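PDB 5OHU: soluble lytic murein transglycosylase from Pseudomonas aeruginosa, which probably cleaves the glycan strands of peptidoglycan as a lytic transglycosylase, acting both at strand ends and within strands. Local coordinates for residues A212-V217 and A238-L243; R411-F416 and R427-A432; F534-A539 and N550-A555. All coordinates share one frame; numbering follows the deposited sequence. Where two conformers were deposited one is given.

Contact 1: A212-V217 and A238-L243; sequences ALMVSV and ADVVGL
With CG anti to its backbone N (chi1 178°) and a bend at chi3 (-78°) that sets CE, Met214 meets Val240 and Asp239. The side chain has two deposited conformers, so the contacts of its tip describe one of them. In that conformer CE lies 3.8 Å from Asp239 O, against the backbone of the other helix. SD lies at a loose 4.5 Å from Leu243 CD1. The base of the side chain also takes part: Met214 CB is 3.9 Å from Val240 CG2.

Val240 is the centre of the contact. Its CG2 branch faces Met214. Its CG1 branch meets Val217 CG2 at 3.8 Å, and these two valines cross obliquely. The other methyl of Val217, CG1, sits 3.9 Å from Val240 O. Leu213 adds a looser contact: its backbone O is 4.0 Å from Val240 CG1, with the side chain farther off. The touching groups are thus mainly aliphatic, and four of the six touching residues are buried.

Trp182 and Lys186 of helix 178-190 also touch Met214, and Phe230 of the connecting loop touches Leu213 and Val217. Asp239 turns its carboxylate elsewhere: OD2 is hydrogen-bonded to Trp182 NE1 and OD1 forms a salt bridge with Lys186. A bound phosphate ion, probably from the crystallisation liquor, lies about 3 Å from this side chain.

The axes of 212-217 and 238-243 are 9.2 Å apart at closest approach and 9° from parallel. The contact joins helices 208-219 and 235-251 side by side, consistent with the alpha-helical superhelix of Slt70-like enzymes.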
loop_
_atom_site.group_PDB
_atom_site.type_symbol
_atom_site.label_atom_id
_atom_site.label_comp_id
_atom_site.label_asym_id
_atom_site.label_seq_id
_atom_site.Cartn_x
_atom_site.Cartn_y
_atom_site.Cartn_z
ATOM N N ALA A 212 7.616 -7.496 -32.488
ATOM C CA ALA A 212 9.001 -7.235 -32.124
ATOM C C ALA A 212 9.228 -5.744 -31.912
ATOM O O ALA A 212 9.996 -5.334 -31.031
ATOM C CB ALA A 212 9.930 -7.781 -33.212
ATOM N N LEU A 213 8.549 -4.922 -32.706
ATOM C CA LEU A 213 8.661 -3.480 -32.562
ATOM C C LEU A 213 8.080 -3.032 -31.239
ATOM O O LEU A 213 8.620 -2.129 -30.582
ATOM C CB LEU A 213 7.942 -2.800 -33.725
ATOM C CG LEU A 213 8.476 -1.485 -34.255
ATOM C CD1 LEU A 213 10.006 -1.576 -34.395
ATOM C CD2 LEU A 213 7.815 -1.196 -35.615
ATOM N N MET A 214 6.969 -3.645 -30.834
ATOM C CA MET A 214 6.405 -3.324 -29.533
ATOM C C MET A 214 7.419 -3.581 -28.426
ATOM O O MET A 214 7.618 -2.731 -27.552
ATOM C CB MET A 214 5.125 -4.118 -29.293
ATOM C CG MET A 214 4.519 -3.868 -27.923
ATOM S SD MET A 214 2.780 -4.326 -27.865
ATOM C CE MET A 214 2.035 -2.924 -28.694
ATOM N N VAL A 215 8.086 -4.736 -28.463
ATOM C CA VAL A 215 9.041 -5.058 -27.403
ATOM C C VAL A 215 10.195 -4.056 -27.400
ATOM O O VAL A 215 10.582 -3.535 -26.351
ATOM C CB VAL A 215 9.538 -6.512 -27.544
ATOM C CG1 VAL A 215 10.629 -6.809 -26.495
ATOM C CG2 VAL A 215 8.361 -7.505 -27.421
ATOM N N SER A 216 10.761 -3.776 -28.578
ATOM C CA SER A 216 11.870 -2.828 -28.683
ATOM C C SER A 216 11.486 -1.443 -28.173
ATOM O O SER A 216 12.260 -0.798 -27.460
ATOM C CB SER A 216 12.339 -2.739 -30.130
ATOM O OG SER A 216 13.446 -1.852 -30.226
ATOM N N VAL A 217 10.292 -0.976 -28.528
ATOM C CA VAL A 217 9.844 0.338 -28.087
ATOM C C VAL A 217 9.574 0.335 -26.589
ATOM O O VAL A 217 9.840 1.322 -25.897
ATOM C CB VAL A 217 8.603 0.763 -28.898
ATOM C CG1 VAL A 217 7.883 1.939 -28.252
ATOM C CG2 VAL A 217 9.005 1.085 -30.334
ATOM N N ALA A 238 -0.216 2.016 -34.200
ATOM C CA ALA A 238 -0.751 2.924 -33.191
ATOM C C ALA A 238 -0.629 2.344 -31.793
ATOM O O ALA A 238 -0.381 3.088 -30.840
ATOM C CB ALA A 238 -2.218 3.255 -33.486
ATOM N N ASP A 239 -0.815 1.029 -31.647
ATOM C CA ASP A 239 -0.599 0.385 -30.353
ATOM C C ASP A 239 0.865 0.455 -29.940
ATOM O O ASP A 239 1.179 0.755 -28.783
ATOM C CB ASP A 239 -1.061 -1.072 -30.416
ATOM C CG ASP A 239 -2.485 -1.253 -29.943
ATOM O OD1 ASP A 239 -2.912 -0.521 -29.028
ATOM O OD2 ASP A 239 -3.179 -2.127 -30.497
ATOM N N VAL A 240 1.779 0.183 -30.869
ATOM C CA VAL A 240 3.197 0.302 -30.546
ATOM C C VAL A 240 3.507 1.703 -30.045
ATOM O O VAL A 240 4.101 1.887 -28.976
ATOM C CB VAL A 240 4.059 -0.070 -31.760
ATOM C CG1 VAL A 240 5.522 0.281 -31.482
ATOM C CG2 VAL A 240 3.901 -1.562 -32.029
ATOM N N VAL A 241 3.073 2.713 -30.798
ATOM C CA VAL A 241 3.418 4.090 -30.474
ATOM C C VAL A 241 2.768 4.510 -29.163
ATOM O O VAL A 241 3.405 5.153 -28.319
ATOM C CB VAL A 241 3.033 5.005 -31.649
ATOM C CG1 VAL A 241 3.028 6.465 -31.227
ATOM C CG2 VAL A 241 4.006 4.768 -32.802
ATOM N N GLY A 242 1.516 4.116 -28.947
ATOM C CA GLY A 242 0.837 4.528 -27.729
ATOM C C GLY A 242 1.491 3.962 -26.489
ATOM O O GLY A 242 1.635 4.656 -25.477
ATOM N N LEU A 243 1.902 2.691 -26.553
ATOM C CA LEU A 243 2.635 2.099 -25.442
ATOM C C LEU A 243 3.920 2.868 -25.182
ATOM O O LEU A 243 4.243 3.200 -24.030
ATOM C CB LEU A 243 2.930 0.622 -25.726
ATOM C CG LEU A 243 3.556 -0.126 -24.542
ATOM C CD1 LEU A 243 2.909 -1.487 -24.399
ATOM C CD2 LEU A 243 5.046 -0.271 -24.736
#

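Contact 2: R411-F416 and R427-A432; sequences RRAMEF and REWYHA
Arg412 and Glu428 form the polar part of this contact, a salt bridge between the antiparallel helices 408-418 and 422-433. Arg412 NE donates to Glu428 OE1 at 2.7 Å, and the N-H...O line is almost straight at 177°. OE1 lies in the guanidinium plane, but the donor stands above the carboxylate plane, 50° out of it. A second bond, from Arg412 NH2 to Glu428 OE2 at 3.1 Å, is bent and weak. The two side chains cross at about a right angle. A bend at chi2 of Glu428 (-68°) sets CD, which lies 3.3 Å from Arg412 NE.

Both charged groups have further partners. Tyr64 OH is hydrogen-bonded to Glu428 OE1, and Asp91 OD2 forms a salt bridge with Arg412 NH1.

The apolar contacts lie beside this bridge. Ala413 CB points at the rim of the Trp429 indole, near the ring plane and 3.4 Å from CE3. The same methyl lies 3.7 Å from Glu428 CB. Phe416 presents the edge of its ring, with CE2 3.8 Å from Glu428 CG in the plane of the ring. Tyr64 packs edge-to-face with Phe416, and Pro456 of helix 454-463 touches Trp429.

The small Ala413 lies where the helices come close, and the axes of 411-416 and 427-432 approach to 8.7 Å. The aliphatic part of Glu428 thus packs against Ala413 and Phe416 while its carboxylate reaches Arg412. All five touching residues are buried, so the bridge is a buried charge pair between two helices of the L-domain range, extended by Tyr64 and Asp91 from the N-terminal part of the chain. The two acidic partners probably offset the buried charge of Arg412, and Arg412 with the Tyr64 hydroxyl would probably stabilise an ionised Glu428.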
loop_
_atom_site.group_PDB
_atom_site.type_symbol
_atom_site.label_atom_id
_atom_site.label_comp_id
_atom_site.label_asym_id
_atom_site.label_seq_id
_atom_site.Cartn_x
_atom_site.Cartn_y
_atom_site.Cartn_z
ATOM N N ARG A 411 -7.312 -16.951 21.512
ATOM C CA ARG A 411 -6.661 -17.884 22.421
ATOM C C ARG A 411 -5.395 -18.458 21.802
ATOM O O ARG A 411 -4.355 -18.546 22.465
ATOM C CB ARG A 411 -7.638 -18.995 22.796
ATOM C CG ARG A 411 -8.790 -18.515 23.663
ATOM C CD ARG A 411 -10.090 -19.200 23.288
ATOM N NE ARG A 411 -10.139 -20.576 23.775
ATOM C CZ ARG A 411 -10.776 -20.962 24.876
ATOM N NH1 ARG A 411 -11.436 -20.076 25.614
ATOM N NH2 ARG A 411 -10.759 -22.238 25.234
ATOM N N ARG A 412 -5.455 -18.836 20.524
ATOM C CA ARG A 412 -4.253 -19.301 19.848
ATOM C C ARG A 412 -3.186 -18.211 19.830
ATOM O O ARG A 412 -2.007 -18.485 20.079
ATOM C CB ARG A 412 -4.592 -19.767 18.428
ATOM C CG ARG A 412 -5.394 -21.087 18.377
ATOM C CD ARG A 412 -5.340 -21.780 16.996
ATOM N NE ARG A 412 -5.745 -20.909 15.893
ATOM C CZ ARG A 412 -7.001 -20.762 15.475
ATOM N NH1 ARG A 412 -7.984 -21.436 16.065
ATOM N NH2 ARG A 412 -7.280 -19.939 14.465
ATOM N N ALA A 413 -3.586 -16.962 19.564
ATOM C CA ALA A 413 -2.621 -15.865 19.548
ATOM C C ALA A 413 -2.051 -15.610 20.942
ATOM O O ALA A 413 -0.840 -15.383 21.093
ATOM C CB ALA A 413 -3.271 -14.600 18.987
ATOM N N MET A 414 -2.904 -15.647 21.970
ATOM C CA MET A 414 -2.425 -15.510 23.343
ATOM C C MET A 414 -1.349 -16.542 23.653
ATOM O O MET A 414 -0.259 -16.202 24.122
ATOM C CB MET A 414 -3.584 -15.666 24.330
ATOM C CG MET A 414 -4.632 -14.577 24.287
ATOM S SD MET A 414 -3.966 -13.003 24.822
ATOM C CE MET A 414 -5.462 -12.020 24.940
ATOM N N GLU A 415 -1.646 -17.815 23.398
ATOM C CA GLU A 415 -0.705 -18.873 23.747
ATOM C C GLU A 415 0.582 -18.753 22.947
ATOM O O GLU A 415 1.672 -18.948 23.493
ATOM C CB GLU A 415 -1.344 -20.242 23.529
ATOM C CG GLU A 415 -0.491 -21.378 24.033
ATOM C CD GLU A 415 -0.182 -21.237 25.506
ATOM O OE1 GLU A 415 -1.116 -20.927 26.278
ATOM O OE2 GLU A 415 0.996 -21.419 25.885
ATOM N N PHE A 416 0.478 -18.439 21.653
ATOM C CA PHE A 416 1.670 -18.161 20.856
ATOM C C PHE A 416 2.522 -17.092 21.517
ATOM O O PHE A 416 3.748 -17.218 21.607
ATOM C CB PHE A 416 1.270 -17.711 19.449
ATOM C CG PHE A 416 1.016 -18.836 18.494
ATOM C CD1 PHE A 416 1.851 -19.940 18.464
ATOM C CD2 PHE A 416 -0.064 -18.792 17.631
ATOM C CE1 PHE A 416 1.616 -20.976 17.586
ATOM C CE2 PHE A 416 -0.311 -19.826 16.751
ATOM C CZ PHE A 416 0.530 -20.919 16.726
ATOM N N ARG A 427 0.362 -13.366 13.191
ATOM C CA ARG A 427 -0.402 -13.879 12.059
ATOM C C ARG A 427 -1.817 -14.268 12.477
ATOM O O ARG A 427 -2.782 -13.951 11.773
ATOM C CB ARG A 427 0.314 -15.063 11.410
ATOM C CG ARG A 427 -0.329 -15.467 10.095
ATOM C CD ARG A 427 0.331 -16.675 9.453
ATOM N NE ARG A 427 1.718 -16.426 9.077
ATOM C CZ ARG A 427 2.766 -16.913 9.732
ATOM N NH1 ARG A 427 2.583 -17.687 10.793
ATOM N NH2 ARG A 427 3.997 -16.636 9.319
ATOM N N GLU A 428 -1.966 -14.951 13.614
ATOM C CA GLU A 428 -3.301 -15.199 14.150
ATOM C C GLU A 428 -4.062 -13.897 14.308
ATOM O O GLU A 428 -5.209 -13.752 13.852
ATOM C CB GLU A 428 -3.215 -15.903 15.506
ATOM C CG GLU A 428 -2.937 -17.397 15.450
ATOM C CD GLU A 428 -4.092 -18.218 14.871
ATOM O OE1 GLU A 428 -3.869 -19.432 14.629
ATOM O OE2 GLU A 428 -5.209 -17.668 14.663
ATOM N N TRP A 429 -3.419 -12.929 14.961
ATOM C CA TRP A 429 -4.074 -11.670 15.282
ATOM C C TRP A 429 -4.574 -10.977 14.022
ATOM O O TRP A 429 -5.719 -10.520 13.969
ATOM C CB TRP A 429 -3.094 -10.786 16.043
ATOM C CG TRP A 429 -3.715 -9.839 16.980
ATOM C CD1 TRP A 429 -3.967 -8.515 16.761
ATOM C CD2 TRP A 429 -4.153 -10.123 18.315
ATOM N NE1 TRP A 429 -4.548 -7.959 17.879
ATOM C CE2 TRP A 429 -4.672 -8.923 18.847
ATOM C CE3 TRP A 429 -4.175 -11.277 19.104
ATOM C CZ2 TRP A 429 -5.188 -8.841 20.140
ATOM C CZ3 TRP A 429 -4.687 -11.197 20.387
ATOM C CH2 TRP A 429 -5.187 -9.985 20.893
ATOM N N TYR A 430 -3.729 -10.909 12.991
ATOM C CA TYR A 430 -4.079 -10.192 11.764
ATOM C C TYR A 430 -5.118 -10.946 10.950
ATOM O O TYR A 430 -6.002 -10.329 10.351
ATOM C CB TYR A 430 -2.839 -9.956 10.897
ATOM C CG TYR A 430 -1.818 -9.004 11.482
ATOM C CD1 TYR A 430 -2.108 -8.230 12.605
ATOM C CD2 TYR A 430 -0.560 -8.883 10.907
ATOM C CE1 TYR A 430 -1.163 -7.366 13.141
ATOM C CE2 TYR A 430 0.387 -8.020 11.425
ATOM C CZ TYR A 430 0.085 -7.264 12.539
ATOM O OH TYR A 430 1.045 -6.414 13.036
ATOM N N HIS A 431 -5.003 -12.274 10.879
ATOM C CA HIS A 431 -5.991 -13.049 10.140
ATOM C C HIS A 431 -7.360 -12.938 10.796
ATOM O O HIS A 431 -8.363 -12.690 10.116
ATOM C CB HIS A 431 -5.547 -14.509 10.021
ATOM C CG HIS A 431 -6.486 -15.366 9.228
ATOM N ND1 HIS A 431 -6.614 -15.263 7.859
ATOM C CD2 HIS A 431 -7.347 -16.341 9.613
ATOM C CE1 HIS A 431 -7.509 -16.138 7.435
ATOM N NE2 HIS A 431 -7.970 -16.802 8.480
ATOM N N ALA A 432 -7.409 -13.077 12.120
ATOM C CA ALA A 432 -8.661 -12.913 12.853
ATOM C C ALA A 432 -9.292 -11.548 12.591
ATOM O O ALA A 432 -10.516 -11.439 12.443
ATOM C CB ALA A 432 -8.411 -13.104 14.346
#

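Contact 3: F534-A539 and N550-A555; sequences FGIPLA and NIRLGA
Ile536 packs on Leu553 and Arg552 and so joins a loop to helix 547-564 in the lysozyme-like SLT domain. The loop follows helix 524-534, and Gly535, with positive phi, is the first residue to leave the helical conformation.

The Ile536 side chain can be followed outward. CB lies 4.0 Å from Leu553 CD2. The CG2 branch is anti to the backbone N and comes closer to the same methyl, at 3.7 Å. CG2 also sits over one face of the Arg552 guanidinium, 3.9 Å from NH2. The other branch, through CG1, ends in CD1, 3.9 Å from the backbone atom Arg552 O. The Ile536 and Leu553 side chains lie side by side and run in opposite senses.

Leu553 divides its two methyls between loop residues. CD2 serves Ile536. CD1 meets the fork of Leu538 and is 3.9 Å from Leu538 CD1. The Leu538 and Leu553 side chains cross at about a right angle. Ala527 and Ser531 of helix 524-534 also touch Leu538, so this leucine lies between the two helices. Ile536 O accepts a hydrogen bond from Ser531 OG, and Ile536 touches Ala556, one turn after Arg552 on helix 547-564.

Arg552 lies at the margin of the contact, where it also touches Glu485 of helix 479-488. A bend at chi3 (73°) sets NE, 4.2 Å from Ile536 CG2. Ile536, Pro537 and Arg552 also touch a crystal neighbour, so their conformations may be influenced by the lattice. Pro537 adds one ring carbon to this outer side: its CD is 3.9 Å from Arg552 NH2.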
loop_
_atom_site.group_PDB
_atom_site.type_symbol
_atom_site.label_atom_id
_atom_site.label_comp_id
_atom_site.label_asym_id
_atom_site.label_seq_id
_atom_site.Cartn_x
_atom_site.Cartn_y
_atom_site.Cartn_z
ATOM N N PHE A 534 29.044 11.032 14.563
ATOM C CA PHE A 534 28.802 11.561 15.897
ATOM C C PHE A 534 29.677 10.941 16.972
ATOM O O PHE A 534 29.658 11.427 18.102
ATOM C CB PHE A 534 27.337 11.370 16.293
ATOM C CG PHE A 534 26.392 12.275 15.568
ATOM C CD1 PHE A 534 25.969 11.970 14.279
ATOM C CD2 PHE A 534 25.938 13.442 16.170
ATOM C CE1 PHE A 534 25.089 12.801 13.598
ATOM C CE2 PHE A 534 25.057 14.286 15.505
ATOM C CZ PHE A 534 24.623 13.961 14.214
ATOM N N GLY A 535 30.432 9.892 16.666
ATOM C CA GLY A 535 31.122 9.180 17.723
ATOM C C GLY A 535 30.203 8.369 18.617
ATOM O O GLY A 535 30.535 8.132 19.781
ATOM N N ILE A 536 29.062 7.936 18.105
ATOM C CA ILE A 536 28.117 7.105 18.851
ATOM C C ILE A 536 28.453 5.642 18.582
ATOM O O ILE A 536 28.391 5.222 17.410
ATOM C CB ILE A 536 26.671 7.418 18.467
ATOM C CG1 ILE A 536 26.319 8.863 18.815
ATOM C CG2 ILE A 536 25.710 6.441 19.141
ATOM C CD1 ILE A 536 24.981 9.294 18.262
ATOM N N PRO A 537 28.773 4.843 19.592
ATOM C CA PRO A 537 29.197 3.458 19.349
ATOM C C PRO A 537 28.086 2.607 18.754
ATOM O O PRO A 537 26.936 2.662 19.194
ATOM C CB PRO A 537 29.583 2.951 20.745
ATOM C CG PRO A 537 29.870 4.192 21.546
ATOM C CD PRO A 537 28.907 5.222 21.012
ATOM N N LEU A 538 28.454 1.797 17.760
ATOM C CA LEU A 538 27.540 0.855 17.117
ATOM C C LEU A 538 28.300 -0.443 16.878
ATOM O O LEU A 538 29.122 -0.513 15.959
ATOM C CB LEU A 538 27.002 1.410 15.802
ATOM C CG LEU A 538 26.153 0.427 14.995
ATOM C CD1 LEU A 538 24.973 -0.020 15.829
ATOM C CD2 LEU A 538 25.697 1.043 13.668
ATOM N N ALA A 539 28.012 -1.469 17.686
ATOM C CA ALA A 539 28.764 -2.723 17.603
ATOM C C ALA A 539 28.503 -3.457 16.291
ATOM O O ALA A 539 29.444 -3.949 15.657
ATOM C CB ALA A 539 28.423 -3.623 18.789
ATOM N N ASN A 550 18.825 2.299 18.602
ATOM C CA ASN A 550 18.077 2.819 17.464
ATOM C C ASN A 550 17.760 4.301 17.641
ATOM O O ASN A 550 17.956 5.112 16.723
ATOM C CB ASN A 550 16.788 2.022 17.300
ATOM C CG ASN A 550 16.195 2.169 15.929
ATOM O OD1 ASN A 550 15.346 3.038 15.691
ATOM N ND2 ASN A 550 16.621 1.299 15.009
ATOM N N ILE A 551 17.256 4.669 18.818
ATOM C CA ILE A 551 16.855 6.049 19.068
ATOM C C ILE A 551 18.060 6.980 19.039
ATOM O O ILE A 551 17.982 8.101 18.525
ATOM C CB ILE A 551 16.108 6.136 20.407
ATOM C CG1 ILE A 551 14.806 5.345 20.312
ATOM C CG2 ILE A 551 15.863 7.607 20.789
ATOM C CD1 ILE A 551 14.090 5.207 21.662
ATOM N N ARG A 552 19.193 6.536 19.584
ATOM C CA ARG A 552 20.371 7.396 19.618
ATOM C C ARG A 552 20.873 7.694 18.212
ATOM O O ARG A 552 21.168 8.848 17.879
ATOM C CB ARG A 552 21.472 6.748 20.452
ATOM C CG ARG A 552 21.220 6.816 21.943
ATOM C CD ARG A 552 22.175 5.922 22.688
ATOM N NE ARG A 552 23.519 6.470 22.703
ATOM C CZ ARG A 552 24.591 5.788 23.088
ATOM N NH1 ARG A 552 24.467 4.522 23.477
ATOM N NH2 ARG A 552 25.785 6.371 23.077
ATOM N N LEU A 553 20.989 6.659 17.375
ATOM C CA LEU A 553 21.386 6.870 15.985
ATOM C C LEU A 553 20.285 7.535 15.180
ATOM O O LEU A 553 20.572 8.389 14.337
ATOM C CB LEU A 553 21.792 5.550 15.336
ATOM C CG LEU A 553 22.991 4.940 16.065
ATOM C CD1 LEU A 553 23.308 3.495 15.624
ATOM C CD2 LEU A 553 24.192 5.840 15.827
ATOM N N GLY A 554 19.027 7.169 15.419
ATOM C CA GLY A 554 17.948 7.789 14.667
ATOM C C GLY A 554 17.798 9.272 14.973
ATOM O O GLY A 554 17.554 10.080 14.071
ATOM N N ALA A 555 17.928 9.650 16.248
ATOM C CA ALA A 555 17.849 11.064 16.613
ATOM C C ALA A 555 18.981 11.851 15.982
ATOM O O ALA A 555 18.768 12.967 15.493
ATOM C CB ALA A 555 17.889 11.231 18.137
#

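The contacts follow one another along a single, largely helical chain, and each closes before the next opens. Contact 1 joins helices 208-219 and 235-251. Contact 2 joins helices 408-418 and 422-433 in the L domain, and contact 3 links a loop to helix 547-564 in the SLT domain. Contacts 1 and 2 lie on opposite sides of the chain's centre, their own centres 50 Å apart. Contact 3 is 51 Å from contact 1 and 35 Å from contact 2, centre to centre. Even contacts 2 and 3 are about 17 Å apart at their nearest atoms. Each is a local join in a separate region of a curved helical protein, consistent with the ring shape of Slt70-like enzymes.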